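Local coordinates for sulfur oxidation protein SOXB (Thermus thermophilus, PDB 2WDE), which probably acts as a dimanganese hydrolase of the 5'-nucleotidase family in sulfur oxidation, and binds thiosulfate next to its metal centre, at residues M160-E165 / G182-Y187; P402-G407 / T425-P430. One frame throughout, in Å; residues are numbered along the deposited sequence.

Contact 1 of 2, residues M160-E165 / G182-Y187; sequences MVSHWE and GEFLSY. With MN (manganese (II) ion), chain G; THJ (thiosulfate), chain H.
Leu185 N donates to Met160 O at 3.2 Å, an almost straight backbone bond (N-H...O angle 177°) that ties the chain leading to the manganese site to the residue just after the short edge strand 183-184. Packing centres on the ring of Phe184: Met160 CG makes the apolar contact at CD1, 3.7 Å away, while two polar atoms lie against the ring, Met160 O above one face toward the rim and Ser162 OG at the edge, in the ring plane, 3.5 Å from CZ. Phe184 has CG anti to its backbone N (chi1 -173°), which carries the ring across to segment 160-165. Ser162 OG finds its polar partners in Trp166 and Ser218. Val161 rests CG1 on Leu185 O. Beyond this packing the chain turns to the metal: His163 ND1 binds one of the two manganese ions at 2.2 Å, in a site completed by Asp132, His263, His286, a water and, less surely placed, thiosulfate O1. His163 N is fixed by Glu165 OE1 at 3.0 Å. Within the sheet, strand 183-184 runs parallel to strand 159-160, beside which, on the far side from 183-184, lies strand 124-129; helix 170-179 connects the two segments, and Leu185 packs on strand 210-217.

Contact 2 of 2, residues P402-G407 / T425-P430; sequences PAVRWG and TGFTYP. With THJ (thiosulfate), chain H.
Two loops of the 5'-nucleotidase C-terminal domain meet here beside the thiosulfate pocket, and an edge-to-face aromatic pair joins them. The six-membered ring of Trp406 turns its edge to the face of Phe427, with ring centroids 4.8 Å apart and planes at 59°. CZ2 of Trp406 stands over the centre of the Phe427 ring, and Trp406 CH2 comes to 3.6 Å from Phe427 CE2. Trp406 CG sits between its backbone N and carbonyl carbon (chi1 47°), a setting that sends the indole out toward the second loop; its CZ3 also reaches Gly426 N at 3.7 Å. Val404 CG2 covers the centre of one indole face, and the ring of His38, a manganese ligand, stacks with that of Trp406. At the outer end of Phe427, CZ meets Pro402 CG at 3.6 Å and Val404 CG1 at 4.0 Å. An alanine in place of Phe427 is likely to leave the Trp406 edge without its aromatic partner and open a gap beside Pro402 and Val404. On the thiosulfate side, Arg405 NH1 donates to O3 of the ligand at 3.0 Å (158°), the oxygen lying at the guanidinium edge near its plane. Trp406 CD1 approaches thiosulfate O2 at 3.3 Å, also edge-on, and Val404 CB lies 3.7 Å from its S2 sulfur. An inverse gamma turn at Ala403, closed by a weak bond, and another at Gly426 bend the two loops. The first loop leaves strand 398-401; the second leads from helix 418-425 into strand 431-438, with Thr425 and Pro430 packed on helix 526-537 and Pro402 on strand 501-507.

Contact 1 and contact 2 follow one another along the chain, their centres about 20 Å apart, yet they meet at the thiosulfate. From 160-165, Trp164 NE1 makes a bent hydrogen bond to ligand O1, whose position is less certain because it sits too near His163 CE1; from 402-407, Arg405 holds a different oxygen, so the anion lies between the metal site and the C-terminal domain. The Trp164 ring packs directly into contact 2: its CZ2 lies 3.3 Å from Trp406 NE1 in an edge-to-face pair, and its CH2 is 3.6 Å from Phe427 CE1. Tyr429 OH, 3.5 Å from Trp164 CH2, hydrogen-bonds His226, which also bonds His163 NE2, coupling the second loop to the metal's second shell.

Contact 1 of 2, residues M160-E165 / G182-Y187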
ATOM      1  N   MET A 160     -15.128  -4.350  -4.232  1.00 14.66           N
ATOM      2  CA  MET A 160     -13.969  -3.630  -3.706  1.00 12.27           C
ATOM      3  C   MET A 160     -14.279  -3.300  -2.256  1.00 16.35           C
ATOM      4  O   MET A 160     -15.447  -3.285  -1.846  1.00 16.35           O
ATOM      5  CB  MET A 160     -13.676  -2.342  -4.492  1.00 13.56           C
ATOM      6  CG  MET A 160     -14.435  -1.080  -3.995  1.00 15.88           C
ATOM      7  SD  MET A 160     -13.980   0.447  -4.913  1.00 17.76           S
ATOM      8  CE  MET A 160     -12.421   0.931  -4.051  1.00 13.20           C
ATOM      9  N   VAL A 161     -13.231  -3.094  -1.467  1.00 10.67           N
ATOM     10  CA  VAL A 161     -13.364  -2.618  -0.098  1.00  9.58           C
ATOM     11  C   VAL A 161     -12.588  -1.280  -0.103  1.00 12.81           C
ATOM     12  O   VAL A 161     -12.182  -0.798  -1.176  1.00 12.51           O
ATOM     13  CB  VAL A 161     -12.879  -3.643   0.956  1.00 13.82           C
ATOM     14  CG1 VAL A 161     -13.811  -4.870   0.982  1.00 13.41           C
ATOM     15  CG2 VAL A 161     -11.444  -4.069   0.682  1.00 13.64           C
ATOM     16  N   SER A 162     -12.394  -0.667   1.055  1.00 10.68           N
ATOM     17  CA  SER A 162     -11.786   0.663   1.064  1.00  9.36           C
ATOM     18  C   SER A 162     -10.854   1.002   2.216  1.00 13.11           C
ATOM     19  O   SER A 162     -10.842   0.358   3.270  1.00 10.77           O
ATOM     20  CB  SER A 162     -12.911   1.704   1.077  1.00 10.56           C
ATOM     21  OG  SER A 162     -13.499   1.751   2.375  1.00 12.75           O
ATOM     22  N   HIS A 163     -10.135   2.099   2.006  1.00 10.89           N
ATOM     23  CA  HIS A 163      -9.290   2.713   3.012  1.00  9.94           C
ATOM     24  C   HIS A 163      -9.052   4.162   2.590  1.00 14.86           C
ATOM     25  O   HIS A 163      -9.808   5.055   2.988  1.00 12.85           O
ATOM     26  CB  HIS A 163      -7.971   1.980   3.241  1.00 10.91           C
ATOM     27  CG  HIS A 163      -7.001   2.760   4.091  1.00 13.44           C
ATOM     28  ND1 HIS A 163      -5.667   2.436   4.198  1.00 13.23           N
ATOM     29  CD2 HIS A 163      -7.180   3.868   4.853  1.00 14.19           C
ATOM     30  CE1 HIS A 163      -5.059   3.321   4.973  1.00 13.70           C
ATOM     31  NE2 HIS A 163      -5.961   4.187   5.403  1.00 14.20           N
ATOM     32  N   TRP A 164      -8.035   4.384   1.755  1.00 10.64           N
ATOM     33  CA  TRP A 164      -7.684   5.732   1.296  1.00 11.47           C
ATOM     34  C   TRP A 164      -8.779   6.421   0.469  1.00 13.44           C
ATOM     35  O   TRP A 164      -8.754   7.640   0.265  1.00 11.73           O
ATOM     36  CB  TRP A 164      -6.341   5.721   0.554  1.00  9.78           C
ATOM     37  CG  TRP A 164      -5.128   5.806   1.468  1.00 12.63           C
ATOM     38  CD1 TRP A 164      -4.508   4.772   2.116  1.00 12.93           C
ATOM     39  CD2 TRP A 164      -4.412   6.992   1.838  1.00  9.34           C
ATOM     40  NE1 TRP A 164      -3.426   5.238   2.834  1.00 12.75           N
ATOM     41  CE2 TRP A 164      -3.358   6.600   2.690  1.00 13.85           C
ATOM     42  CE3 TRP A 164      -4.556   8.351   1.520  1.00 11.80           C
ATOM     43  CZ2 TRP A 164      -2.492   7.520   3.282  1.00 12.07           C
ATOM     44  CZ3 TRP A 164      -3.672   9.263   2.087  1.00 12.63           C
ATOM     45  CH2 TRP A 164      -2.647   8.838   2.947  1.00 13.35           C
ATOM     46  N   GLU A 165      -9.735   5.633  -0.006  1.00 11.90           N
ATOM     47  CA  GLU A 165     -10.882   6.166  -0.745  1.00 11.55           C
ATOM     48  C   GLU A 165     -11.517   7.305   0.065  1.00 13.99           C
ATOM     49  O   GLU A 165     -11.977   8.306  -0.492  1.00 14.24           O
ATOM     50  CB  GLU A 165     -11.943   5.062  -0.918  1.00 12.25           C
ATOM     51  CG  GLU A 165     -11.742   4.139  -2.117  1.00 14.42           C
ATOM     52  CD  GLU A 165     -10.480   3.305  -2.008  1.00 14.73           C
ATOM     53  OE1 GLU A 165     -10.096   2.945  -0.882  1.00 10.13           O
ATOM     54  OE2 GLU A 165      -9.892   2.975  -3.054  1.00 14.52           O
ATOM     55  N   GLY A 182     -19.471  -2.057  -9.811  1.00 20.91           N
ATOM     56  CA  GLY A 182     -19.291  -3.237  -8.987  1.00 20.39           C
ATOM     57  C   GLY A 182     -20.094  -3.047  -7.721  1.00 23.34           C
ATOM     58  O   GLY A 182     -20.774  -2.030  -7.564  1.00 24.50           O
ATOM     59  N   GLU A 183     -20.033  -4.010  -6.813  1.00 18.47           N
ATOM     60  CA  GLU A 183     -20.739  -3.885  -5.547  1.00 18.74           C
ATOM     61  C   GLU A 183     -19.761  -3.679  -4.386  1.00 21.35           C
ATOM     62  O   GLU A 183     -18.972  -4.568  -4.048  1.00 20.04           O
ATOM     63  CB  GLU A 183     -21.668  -5.087  -5.286  1.00 20.84           C
ATOM     64  CG  GLU A 183     -22.436  -4.993  -3.956  1.00 32.39           C
ATOM     65  CD  GLU A 183     -23.210  -6.260  -3.623  1.00 43.70           C
ATOM     66  OE1 GLU A 183     -23.137  -7.237  -4.398  1.00 37.18           O
ATOM     67  OE2 GLU A 183     -23.894  -6.279  -2.579  1.00 32.96           O
ATOM     68  N   PHE A 184     -19.798  -2.483  -3.805  1.00 15.86           N
ATOM     69  CA  PHE A 184     -18.953  -2.140  -2.672  1.00 15.61           C
ATOM     70  C   PHE A 184     -19.419  -2.911  -1.442  1.00 19.37           C
ATOM     71  O   PHE A 184     -20.611  -2.951  -1.140  1.00 19.73           O
ATOM     72  CB  PHE A 184     -19.042  -0.630  -2.409  1.00 17.24           C
ATOM     73  CG  PHE A 184     -18.083  -0.132  -1.368  1.00 18.28           C
ATOM     74  CD1 PHE A 184     -16.876   0.457  -1.744  1.00 20.97           C
ATOM     75  CD2 PHE A 184     -18.400  -0.209  -0.026  1.00 19.51           C
ATOM     76  CE1 PHE A 184     -16.001   0.946  -0.792  1.00 22.04           C
ATOM     77  CE2 PHE A 184     -17.522   0.262   0.940  1.00 23.27           C
ATOM     78  CZ  PHE A 184     -16.319   0.845   0.559  1.00 21.51           C
ATOM     79  N   LEU A 185     -18.471  -3.524  -0.742  1.00 14.12           N
ATOM     80  CA  LEU A 185     -18.759  -4.293   0.462  1.00 14.35           C
ATOM     81  C   LEU A 185     -17.970  -3.789   1.663  1.00 18.09           C
ATOM     82  O   LEU A 185     -16.826  -3.359   1.527  1.00 16.37           O
ATOM     83  CB  LEU A 185     -18.393  -5.772   0.239  1.00 14.52           C
ATOM     84  CG  LEU A 185     -19.027  -6.498  -0.941  1.00 19.10           C
ATOM     85  CD1 LEU A 185     -18.325  -7.822  -1.163  1.00 19.30           C
ATOM     86  CD2 LEU A 185     -20.513  -6.720  -0.669  1.00 18.57           C
ATOM     87  N   SER A 186     -18.581  -3.893   2.839  1.00 15.28           N
ATOM     88  CA  SER A 186     -17.934  -3.591   4.114  1.00 15.36           C
ATOM     89  C   SER A 186     -18.871  -3.904   5.272  1.00 20.57           C
ATOM     90  O   SER A 186     -19.957  -3.336   5.375  1.00 22.88           O
ATOM     91  CB  SER A 186     -17.424  -2.143   4.199  1.00 17.77           C
ATOM     92  OG  SER A 186     -16.269  -1.963   3.402  1.00 20.99           O
ATOM     93  N   TYR A 187     -18.447  -4.805   6.149  1.00 16.01           N
ATOM     94  CA  TYR A 187     -19.251  -5.190   7.297  1.00 16.99           C
ATOM     95  C   TYR A 187     -19.087  -4.203   8.441  1.00 21.03           C
ATOM     96  O   TYR A 187     -19.922  -4.137   9.355  1.00 19.58           O
ATOM     97  CB  TYR A 187     -18.812  -6.574   7.800  1.00 16.78           C
ATOM     98  CG  TYR A 187     -17.663  -6.506   8.799  1.00 16.83           C
ATOM     99  CD1 TYR A 187     -17.899  -6.448  10.167  1.00 18.19           C
ATOM    100  CD2 TYR A 187     -16.346  -6.430   8.360  1.00 16.07           C
ATOM    101  CE1 TYR A 187     -16.848  -6.325  11.072  1.00 19.27           C
ATOM    102  CE2 TYR A 187     -15.297  -6.323   9.248  1.00 16.60           C
ATOM    103  CZ  TYR A 187     -15.544  -6.259  10.597  1.00 24.35           C
ATOM    104  OH  TYR A 187     -14.480  -6.142  11.470  1.00 23.85           O
TER
HETATM  105 MN    MN G1578      -4.348   0.979   3.174  1.00 12.90          MN
HETATM  106  S1  THJ H1579      -1.302   2.494   3.146  1.00 20.10           S
HETATM  107  O1  THJ H1579      -2.667   2.586   3.622  1.00 23.29           O
HETATM  108  O2  THJ H1579      -1.188   2.576   1.692  1.00 19.10           O
HETATM  109  O3  THJ H1579      -0.597   1.342   3.700  1.00 23.54           O
HETATM  110  S2  THJ H1579      -0.340   4.137   3.864  1.00 22.36           S
HETATM  111  O   HOH W   1      -2.406   0.291   2.100  1.00 14.42           O

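Contact 2 of 2, residues P402-G407 / T425-P430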
ATOM      1  N   PRO A 402       6.170  11.143   5.853  1.00 10.66           N
ATOM      2  CA  PRO A 402       5.232  10.060   6.169  1.00  9.75           C
ATOM      3  C   PRO A 402       5.632   8.715   5.574  1.00 10.79           C
ATOM      4  O   PRO A 402       5.831   8.589   4.365  1.00 11.59           O
ATOM      5  CB  PRO A 402       3.914  10.559   5.558  1.00 11.44           C
ATOM      6  CG  PRO A 402       4.344  11.374   4.390  1.00 14.97           C
ATOM      7  CD  PRO A 402       5.626  12.061   4.833  1.00 11.52           C
ATOM      8  N   ALA A 403       5.685   7.696   6.426  1.00  7.00           N
ATOM      9  CA  ALA A 403       6.069   6.363   5.990  1.00  6.98           C
ATOM     10  C   ALA A 403       4.913   5.581   5.381  1.00 11.66           C
ATOM     11  O   ALA A 403       4.654   4.435   5.762  1.00  9.96           O
ATOM     12  CB  ALA A 403       6.713   5.595   7.131  1.00  8.64           C
ATOM     13  N   VAL A 404       4.219   6.200   4.431  1.00  8.08           N
ATOM     14  CA  VAL A 404       3.153   5.510   3.705  1.00  8.27           C
ATOM     15  C   VAL A 404       3.782   4.394   2.856  1.00 13.94           C
ATOM     16  O   VAL A 404       4.979   4.437   2.553  1.00 13.70           O
ATOM     17  CB  VAL A 404       2.299   6.484   2.846  1.00 10.57           C
ATOM     18  CG1 VAL A 404       1.602   7.519   3.750  1.00  9.72           C
ATOM     19  CG2 VAL A 404       3.157   7.173   1.766  1.00 10.37           C
ATOM     20  N   ARG A 405       2.970   3.397   2.512  1.00  8.69           N
ATOM     21  CA  ARG A 405       3.380   2.238   1.716  1.00  8.80           C
ATOM     22  C   ARG A 405       3.242   2.474   0.213  1.00 12.37           C
ATOM     23  O   ARG A 405       3.740   1.696  -0.592  1.00 11.78           O
ATOM     24  CB  ARG A 405       2.485   1.055   2.079  1.00  9.67           C
ATOM     25  CG  ARG A 405       2.702   0.519   3.484  1.00 14.40           C
ATOM     26  CD  ARG A 405       2.045  -0.849   3.671  1.00 17.39           C
ATOM     27  NE  ARG A 405       2.299  -1.348   5.022  1.00 14.33           N
ATOM     28  CZ  ARG A 405       1.589  -0.992   6.092  1.00 31.06           C
ATOM     29  NH1 ARG A 405       0.547  -0.183   5.965  1.00 18.85           N
ATOM     30  NH2 ARG A 405       1.908  -1.454   7.290  1.00 17.04           N
ATOM     31  N   TRP A 406       2.489   3.503  -0.157  1.00  8.60           N
ATOM     32  CA  TRP A 406       2.315   3.824  -1.555  1.00  9.47           C
ATOM     33  C   TRP A 406       3.446   4.711  -2.090  1.00 12.60           C
ATOM     34  O   TRP A 406       4.131   5.400  -1.336  1.00 11.05           O
ATOM     35  CB  TRP A 406       0.939   4.452  -1.825  1.00  8.87           C
ATOM     36  CG  TRP A 406       0.511   5.555  -0.890  1.00  8.13           C
ATOM     37  CD1 TRP A 406      -0.210   5.417   0.261  1.00 11.32           C
ATOM     38  CD2 TRP A 406       0.576   6.965  -1.156  1.00  9.24           C
ATOM     39  NE1 TRP A 406      -0.525   6.651   0.771  1.00  9.88           N
ATOM     40  CE2 TRP A 406      -0.056   7.619  -0.080  1.00 11.94           C
ATOM     41  CE3 TRP A 406       1.200   7.736  -2.142  1.00  9.06           C
ATOM     42  CZ2 TRP A 406      -0.115   9.009   0.019  1.00 11.11           C
ATOM     43  CZ3 TRP A 406       1.123   9.123  -2.057  1.00 11.27           C
ATOM     44  CH2 TRP A 406       0.475   9.741  -0.978  1.00 11.91           C
ATOM     45  N   GLY A 407       3.624   4.699  -3.403  1.00 10.11           N
ATOM     46  CA  GLY A 407       4.686   5.467  -4.027  1.00  9.68           C
ATOM     47  C   GLY A 407       5.124   4.790  -5.311  1.00 13.55           C
ATOM     48  O   GLY A 407       4.360   4.042  -5.932  1.00 12.14           O
ATOM     49  N   THR A 425       3.564  11.939  -3.353  1.00 11.32           N
ATOM     50  CA  THR A 425       3.025  12.894  -2.387  1.00 11.17           C
ATOM     51  C   THR A 425       1.576  13.316  -2.648  1.00 14.73           C
ATOM     52  O   THR A 425       1.109  14.327  -2.093  1.00 12.47           O
ATOM     53  CB  THR A 425       3.939  14.134  -2.301  1.00 12.35           C
ATOM     54  OG1 THR A 425       3.932  14.798  -3.561  1.00 13.12           O
ATOM     55  CG2 THR A 425       5.393  13.723  -1.969  1.00 11.53           C
ATOM     56  N   GLY A 426       0.873  12.544  -3.475  1.00 11.69           N
ATOM     57  CA  GLY A 426      -0.508  12.834  -3.841  1.00 11.61           C
ATOM     58  C   GLY A 426      -1.565  12.623  -2.765  1.00 14.02           C
ATOM     59  O   GLY A 426      -2.570  11.935  -2.985  1.00 12.43           O
ATOM     60  N   PHE A 427      -1.373  13.263  -1.617  1.00 10.01           N
ATOM     61  CA  PHE A 427      -2.374  13.242  -0.542  1.00 10.11           C
ATOM     62  C   PHE A 427      -3.432  14.284  -0.925  1.00 15.98           C
ATOM     63  O   PHE A 427      -3.106  15.264  -1.586  1.00 14.01           O
ATOM     64  CB  PHE A 427      -1.756  13.755   0.760  1.00 11.01           C
ATOM     65  CG  PHE A 427      -0.679  12.876   1.330  1.00 11.73           C
ATOM     66  CD1 PHE A 427      -0.952  12.036   2.400  1.00 14.47           C
ATOM     67  CD2 PHE A 427       0.632  12.973   0.876  1.00 13.40           C
ATOM     68  CE1 PHE A 427       0.056  11.251   2.968  1.00 14.68           C
ATOM     69  CE2 PHE A 427       1.631  12.169   1.419  1.00 15.17           C
ATOM     70  CZ  PHE A 427       1.346  11.320   2.458  1.00 13.09           C
ATOM     71  N   THR A 428      -4.667  14.124  -0.444  1.00 14.08           N
ATOM     72  CA  THR A 428      -5.692  15.144  -0.678  1.00 13.30           C
ATOM     73  C   THR A 428      -5.426  16.289   0.300  1.00 15.98           C
ATOM     74  O   THR A 428      -5.962  17.385   0.143  1.00 14.84           O
ATOM     75  CB  THR A 428      -7.136  14.606  -0.524  1.00 11.21           C
ATOM     76  OG1 THR A 428      -7.246  13.913   0.712  1.00 13.52           O
ATOM     77  CG2 THR A 428      -7.513  13.684  -1.700  1.00 10.27           C
ATOM     78  N   TYR A 429      -4.594  16.015   1.304  1.00 12.10           N
ATOM     79  CA  TYR A 429      -4.171  17.002   2.297  1.00 11.17           C
ATOM     80  C   TYR A 429      -2.636  17.008   2.268  1.00 13.32           C
ATOM     81  O   TYR A 429      -1.979  16.512   3.185  1.00 13.26           O
ATOM     82  CB  TYR A 429      -4.641  16.608   3.698  1.00 11.79           C
ATOM     83  CG  TYR A 429      -4.411  15.151   4.074  1.00 12.88           C
ATOM     84  CD1 TYR A 429      -3.456  14.800   5.022  1.00 14.40           C
ATOM     85  CD2 TYR A 429      -5.183  14.133   3.511  1.00 13.49           C
ATOM     86  CE1 TYR A 429      -3.268  13.468   5.395  1.00 12.89           C
ATOM     87  CE2 TYR A 429      -4.999  12.799   3.878  1.00 14.23           C
ATOM     88  CZ  TYR A 429      -4.044  12.474   4.810  1.00 19.43           C
ATOM     89  OH  TYR A 429      -3.887  11.152   5.186  1.00 15.01           O
ATOM     90  N   PRO A 430      -2.051  17.601   1.226  1.00 11.24           N
ATOM     91  CA  PRO A 430      -0.598  17.562   0.991  1.00 10.07           C
ATOM     92  C   PRO A 430       0.224  18.661   1.661  1.00 14.50           C
ATOM     93  O   PRO A 430       1.430  18.749   1.448  1.00 13.54           O
ATOM     94  CB  PRO A 430      -0.516  17.739  -0.524  1.00 11.35           C
ATOM     95  CG  PRO A 430      -1.661  18.695  -0.813  1.00 15.85           C
ATOM     96  CD  PRO A 430      -2.776  18.249   0.113  1.00 11.97           C
TER
HETATM   97  S1  THJ H1579      -1.302   2.494   3.146  1.00 20.10           S
HETATM   98  O1  THJ H1579      -2.667   2.586   3.622  1.00 23.29           O
HETATM   99  O2  THJ H1579      -1.188   2.576   1.692  1.00 19.10           O
HETATM  100  O3  THJ H1579      -0.597   1.342   3.700  1.00 23.54           O
HETATM  101  S2  THJ H1579      -0.340   4.137   3.864  1.00 22.36           S